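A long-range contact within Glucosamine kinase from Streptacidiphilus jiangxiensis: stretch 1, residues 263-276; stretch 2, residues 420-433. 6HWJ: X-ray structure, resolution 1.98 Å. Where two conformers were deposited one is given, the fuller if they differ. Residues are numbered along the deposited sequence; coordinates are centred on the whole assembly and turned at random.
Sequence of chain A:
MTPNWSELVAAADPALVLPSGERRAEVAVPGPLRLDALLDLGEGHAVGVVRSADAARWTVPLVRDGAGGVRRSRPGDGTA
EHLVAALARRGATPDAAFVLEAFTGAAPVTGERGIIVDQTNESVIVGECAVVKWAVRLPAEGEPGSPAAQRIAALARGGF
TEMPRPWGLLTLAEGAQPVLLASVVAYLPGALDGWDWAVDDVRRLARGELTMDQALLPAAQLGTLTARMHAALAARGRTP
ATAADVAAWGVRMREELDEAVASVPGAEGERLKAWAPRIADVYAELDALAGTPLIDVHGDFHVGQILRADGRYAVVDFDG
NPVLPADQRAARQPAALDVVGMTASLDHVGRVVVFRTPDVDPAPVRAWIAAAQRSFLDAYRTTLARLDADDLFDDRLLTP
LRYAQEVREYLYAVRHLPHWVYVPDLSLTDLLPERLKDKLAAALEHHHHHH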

# COMPACT_ATOMS: atom_id res chain seq x y z
N SER A 263 3.16 -4.92 -27.03
CA SER A 263 4.41 -4.32 -26.59
C SER A 263 5.48 -5.31 -26.18
O SER A 263 6.66 -4.94 -26.16
CB SER A 263 4.15 -3.36 -25.42
OG SER A 263 3.48 -4.02 -24.38
N VAL A 264 5.13 -6.55 -25.85
CA VAL A 264 6.11 -7.52 -25.36
C VAL A 264 6.88 -8.08 -26.56
O VAL A 264 6.27 -8.70 -27.44
CB VAL A 264 5.45 -8.64 -24.55
CG1 VAL A 264 6.46 -9.73 -24.22
CG2 VAL A 264 4.82 -8.08 -23.28
N PRO A 265 8.19 -7.94 -26.62
CA PRO A 265 8.94 -8.40 -27.79
C PRO A 265 9.42 -9.84 -27.63
O PRO A 265 9.30 -10.46 -26.58
CB PRO A 265 10.12 -7.42 -27.83
CG PRO A 265 10.41 -7.17 -26.37
CD PRO A 265 9.06 -7.21 -25.66
N GLY A 266 9.97 -10.36 -28.73
CA GLY A 266 10.71 -11.61 -28.66
C GLY A 266 9.85 -12.83 -28.38
O GLY A 266 8.62 -12.84 -28.57
N ALA A 267 10.53 -13.89 -27.92
CA ALA A 267 9.86 -15.17 -27.70
C ALA A 267 8.74 -15.03 -26.67
O ALA A 267 7.64 -15.55 -26.86
CB ALA A 267 10.87 -16.22 -27.25
N GLU A 268 9.00 -14.31 -25.57
CA GLU A 268 7.95 -14.05 -24.59
C GLU A 268 6.73 -13.43 -25.25
O GLU A 268 5.60 -13.79 -24.94
CB GLU A 268 8.49 -13.14 -23.47
CG GLU A 268 9.50 -13.82 -22.54
CD GLU A 268 10.90 -13.89 -23.13
OE1 GLU A 268 11.14 -13.30 -24.20
OE2 GLU A 268 11.77 -14.53 -22.51
N GLY A 269 6.94 -12.50 -26.19
CA GLY A 269 5.83 -11.88 -26.87
C GLY A 269 5.05 -12.85 -27.73
O GLY A 269 3.82 -12.77 -27.81
N GLU A 270 5.75 -13.77 -28.39
CA GLU A 270 5.06 -14.76 -29.21
C GLU A 270 4.21 -15.69 -28.35
O GLU A 270 3.07 -16.00 -28.72
CB GLU A 270 6.07 -15.57 -30.03
CG GLU A 270 6.85 -14.73 -31.04
CD GLU A 270 7.70 -15.59 -31.97
OE1 GLU A 270 7.21 -16.63 -32.45
OE2 GLU A 270 8.87 -15.22 -32.21
N ARG A 271 4.73 -16.14 -27.21
CA ARG A 271 3.96 -17.01 -26.34
C ARG A 271 2.76 -16.28 -25.75
O ARG A 271 1.66 -16.84 -25.69
CB ARG A 271 4.85 -17.57 -25.23
CG ARG A 271 5.79 -18.68 -25.72
CD ARG A 271 6.46 -19.42 -24.58
NE ARG A 271 7.45 -18.60 -23.89
CZ ARG A 271 8.72 -18.47 -24.29
NH1 ARG A 271 9.14 -19.08 -25.37
NH2 ARG A 271 9.56 -17.72 -23.59
N LEU A 272 2.96 -15.04 -25.29
CA LEU A 272 1.83 -14.27 -24.79
C LEU A 272 0.77 -14.10 -25.88
O LEU A 272 -0.43 -14.25 -25.62
CB LEU A 272 2.29 -12.90 -24.30
CG LEU A 272 1.18 -11.95 -23.86
CD1 LEU A 272 0.33 -12.62 -22.79
CD2 LEU A 272 1.75 -10.64 -23.35
N LYS A 273 1.19 -13.78 -27.10
CA LYS A 273 0.23 -13.62 -28.19
C LYS A 273 -0.54 -14.91 -28.42
O LYS A 273 -1.74 -14.88 -28.73
CB LYS A 273 0.95 -13.19 -29.47
CG LYS A 273 0.02 -12.88 -30.64
CD LYS A 273 0.80 -12.41 -31.86
CE LYS A 273 1.03 -10.90 -31.85
NZ LYS A 273 -0.21 -10.14 -32.21
N ALA A 274 0.11 -16.06 -28.22
CA ALA A 274 -0.59 -17.34 -28.35
C ALA A 274 -1.48 -17.63 -27.15
O ALA A 274 -2.49 -18.32 -27.29
CB ALA A 274 0.43 -18.47 -28.53
N TRP A 275 -1.15 -17.10 -25.98
CA TRP A 275 -1.95 -17.32 -24.79
C TRP A 275 -3.13 -16.36 -24.67
O TRP A 275 -4.08 -16.66 -23.95
CB TRP A 275 -1.08 -17.18 -23.52
CG TRP A 275 -0.05 -18.24 -23.35
CD1 TRP A 275 -0.08 -19.51 -23.84
CD2 TRP A 275 1.19 -18.12 -22.62
NE1 TRP A 275 1.05 -20.20 -23.46
CE2 TRP A 275 1.85 -19.36 -22.72
CE3 TRP A 275 1.80 -17.09 -21.91
CZ2 TRP A 275 3.09 -19.60 -22.14
CZ3 TRP A 275 3.03 -17.32 -21.33
CH2 TRP A 275 3.66 -18.57 -21.44
N ALA A 276 -3.07 -15.22 -25.34
CA ALA A 276 -4.08 -14.19 -25.14
C ALA A 276 -5.51 -14.69 -25.36
O ALA A 276 -6.39 -14.31 -24.57
CB ALA A 276 -3.79 -12.99 -26.07
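Stretch 2 (420-433) WVYVPDLSLTDLLP

This is a helix-on-helix contact within one chain, built around a buried aspartate that is salt-bridged to an arginine and flanked by an aliphatic patch at one end and a tryptophan lying under a leucine at the other. Stretch 2 enters as a 3-10 segment at Trp420 and Val421, runs on as a helix to Leu431, and leaves helical geometry at Leu432, whose phi/psi of -65/146 is extended. Its helix travels in the same general direction as the helix of stretch 1, with a crossing angle of 41° and axes that approach to 10.3 Å. The register advances in step with that direction: Glu268 pairs with Asp425, their CA atoms 6.1 Å apart, and seven residues further along both stretches Trp275 pairs with Leu432, CA to CA 8.6 Å.

The residues of stretch 2 that point toward stretch 1 are Val421, Asp425, Leu428 and Leu432, the three- and four-residue spacing that keeps side chains on one helical face. Val421, chi1 m, packs its CG2 against Glu268 CG at 3.7 Å, and its CG1 lies 4.3 Å from Val264 CG1. The glutamate thus contributes its aliphatic stem to the packing, and its CG also rests 3.8 Å from Asp425 CB.

Asp425, chi1 t, is the polar centre. Arg271 NE donates to Asp425 OD1 at 2.8 Å with a nearly straight angle of 168°, and Arg271 NH2 donates to Asp425 OD2 at 2.9 Å, so the carboxylate meets the guanidinium through two hydrogen bonds. Glu268 OE2 comes within 4.4 Å of Asp425 OD2, a like-charge approach that a water spans by donating to both oxygens. A second water donates to Glu268 O at 2.9 Å and to Asp425 OD1 at 2.5 Å, tying the backbone of one helix to the side chain of the other.

Trp275, chi1 m, gives up the largest area in the contact, 103 Å². Leu432 CD1 sits over one face of its indole, 3.1 Å from the centroid of the five-membered ring and only 5° off the normal, a close CH-pi contact. Trp275 CZ3 reaches Leu428 CB at 3.7 Å, while the ring edge meets polar atoms: Trp275 CH2 is 3.4 Å from Thr429 OG1 and 3.6 Å from Asp425 O. Those two are already paired, Thr429 OG1 donating to Asp425 O at 2.6 Å within the helix. Here a paired carboxylate sits between the apolar contacts of Val421 and Leu432.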

# COMPACT_ATOMS: atom_id res chain seq x y z
N TRP A 420 12.46 -8.20 -17.32
CA TRP A 420 11.54 -8.75 -16.33
C TRP A 420 10.43 -9.58 -16.96
O TRP A 420 9.72 -10.27 -16.22
CB TRP A 420 10.97 -7.58 -15.51
CG TRP A 420 10.07 -7.95 -14.40
CD1 TRP A 420 8.70 -7.84 -14.37
CD2 TRP A 420 10.45 -8.49 -13.11
NE1 TRP A 420 8.21 -8.30 -13.16
CE2 TRP A 420 9.26 -8.68 -12.37
CE3 TRP A 420 11.68 -8.81 -12.52
CZ2 TRP A 420 9.27 -9.19 -11.07
CZ3 TRP A 420 11.69 -9.34 -11.23
CH2 TRP A 420 10.48 -9.52 -10.52
N VAL A 421 10.27 -9.56 -18.29
CA VAL A 421 9.27 -10.37 -18.93
C VAL A 421 9.40 -11.85 -18.60
O VAL A 421 8.44 -12.60 -18.78
CB VAL A 421 9.28 -10.19 -20.48
CG1 VAL A 421 8.91 -8.76 -20.86
CG2 VAL A 421 10.64 -10.58 -21.07
N TYR A 422 10.58 -12.30 -18.12
CA TYR A 422 10.73 -13.73 -17.83
C TYR A 422 9.84 -14.16 -16.67
O TYR A 422 9.43 -15.33 -16.62
CB TYR A 422 12.19 -14.10 -17.51
CG TYR A 422 12.64 -13.70 -16.13
CD1 TYR A 422 13.17 -12.43 -15.88
CD2 TYR A 422 12.56 -14.60 -15.06
CE1 TYR A 422 13.59 -12.08 -14.62
CE2 TYR A 422 12.97 -14.26 -13.81
CZ TYR A 422 13.50 -13.00 -13.58
OH TYR A 422 13.91 -12.67 -12.31
N VAL A 423 9.52 -13.25 -15.76
CA VAL A 423 8.74 -13.58 -14.57
C VAL A 423 7.34 -14.00 -14.98
O VAL A 423 6.93 -15.14 -14.69
CB VAL A 423 8.75 -12.41 -13.57
CG1 VAL A 423 7.85 -12.69 -12.37
CG2 VAL A 423 10.17 -12.16 -13.08
N PRO A 424 6.55 -13.16 -15.67
CA PRO A 424 5.21 -13.62 -16.08
C PRO A 424 5.26 -14.74 -17.10
O PRO A 424 4.36 -15.59 -17.12
CB PRO A 424 4.54 -12.36 -16.64
CG PRO A 424 5.69 -11.48 -17.06
CD PRO A 424 6.76 -11.73 -16.02
N ASP A 425 6.29 -14.78 -17.96
CA ASP A 425 6.41 -15.86 -18.92
C ASP A 425 6.50 -17.21 -18.20
O ASP A 425 5.77 -18.15 -18.54
CB ASP A 425 7.63 -15.63 -19.81
CG ASP A 425 7.80 -16.74 -20.85
OD1 ASP A 425 6.89 -16.91 -21.68
OD2 ASP A 425 8.85 -17.42 -20.82
N LEU A 426 7.38 -17.31 -17.21
CA LEU A 426 7.55 -18.59 -16.51
C LEU A 426 6.37 -18.84 -15.58
O LEU A 426 5.92 -19.98 -15.45
CB LEU A 426 8.87 -18.60 -15.75
CG LEU A 426 10.10 -18.50 -16.66
CD1 LEU A 426 11.39 -18.41 -15.85
CD2 LEU A 426 10.18 -19.66 -17.66
N SER A 427 5.84 -17.80 -14.94
CA SER A 427 4.66 -17.96 -14.09
C SER A 427 3.49 -18.52 -14.88
O SER A 427 2.87 -19.51 -14.49
CB SER A 427 4.28 -16.63 -13.45
OG SER A 427 5.36 -16.06 -12.76
N LEU A 428 3.16 -17.88 -16.02
CA LEU A 428 2.03 -18.31 -16.82
C LEU A 428 2.28 -19.67 -17.46
O LEU A 428 1.33 -20.44 -17.66
CB LEU A 428 1.70 -17.30 -17.92
CG LEU A 428 1.04 -16.01 -17.45
CD1 LEU A 428 1.03 -14.98 -18.57
CD2 LEU A 428 -0.38 -16.28 -16.97
N THR A 429 3.53 -19.98 -17.78
CA THR A 429 3.87 -21.30 -18.29
C THR A 429 3.43 -22.39 -17.32
O THR A 429 2.88 -23.41 -17.74
CB THR A 429 5.37 -21.40 -18.57
OG1 THR A 429 5.72 -20.52 -19.65
CG2 THR A 429 5.74 -22.84 -18.96
N ASP A 430 3.63 -22.17 -16.02
CA ASP A 430 3.20 -23.14 -15.02
C ASP A 430 1.72 -23.00 -14.65
O ASP A 430 1.12 -23.99 -14.22
CB ASP A 430 4.07 -23.02 -13.75
CG ASP A 430 5.46 -23.61 -13.93
OD1 ASP A 430 5.72 -24.25 -14.98
OD2 ASP A 430 6.30 -23.45 -13.01
N LEU A 431 1.12 -21.82 -14.82
CA LEU A 431 -0.28 -21.62 -14.45
C LEU A 431 -1.23 -22.20 -15.49
O LEU A 431 -2.24 -22.83 -15.14
CB LEU A 431 -0.58 -20.14 -14.28
CG LEU A 431 -0.09 -19.42 -13.03
CD1 LEU A 431 -0.22 -17.92 -13.23
CD2 LEU A 431 -0.87 -19.88 -11.82
N LEU A 432 -0.96 -21.96 -16.77
CA LEU A 432 -1.92 -22.29 -17.81
C LEU A 432 -2.12 -23.79 -17.88
O LEU A 432 -1.18 -24.56 -17.64
CB LEU A 432 -1.44 -21.76 -19.15
CG LEU A 432 -1.49 -20.24 -19.30
CD1 LEU A 432 -0.68 -19.80 -20.51
CD2 LEU A 432 -2.93 -19.76 -19.42
N PRO A 433 -3.33 -24.25 -18.20
CA PRO A 433 -3.57 -25.69 -18.30
C PRO A 433 -2.69 -26.30 -19.39
O PRO A 433 -2.76 -25.93 -20.56
CB PRO A 433 -5.06 -25.78 -18.66
CG PRO A 433 -5.38 -24.47 -19.29
CD PRO A 433 -4.53 -23.46 -18.55
O HOH W 1 5.67 -14.74 -22.19
O HOH W 2 11.11 -16.58 -20.14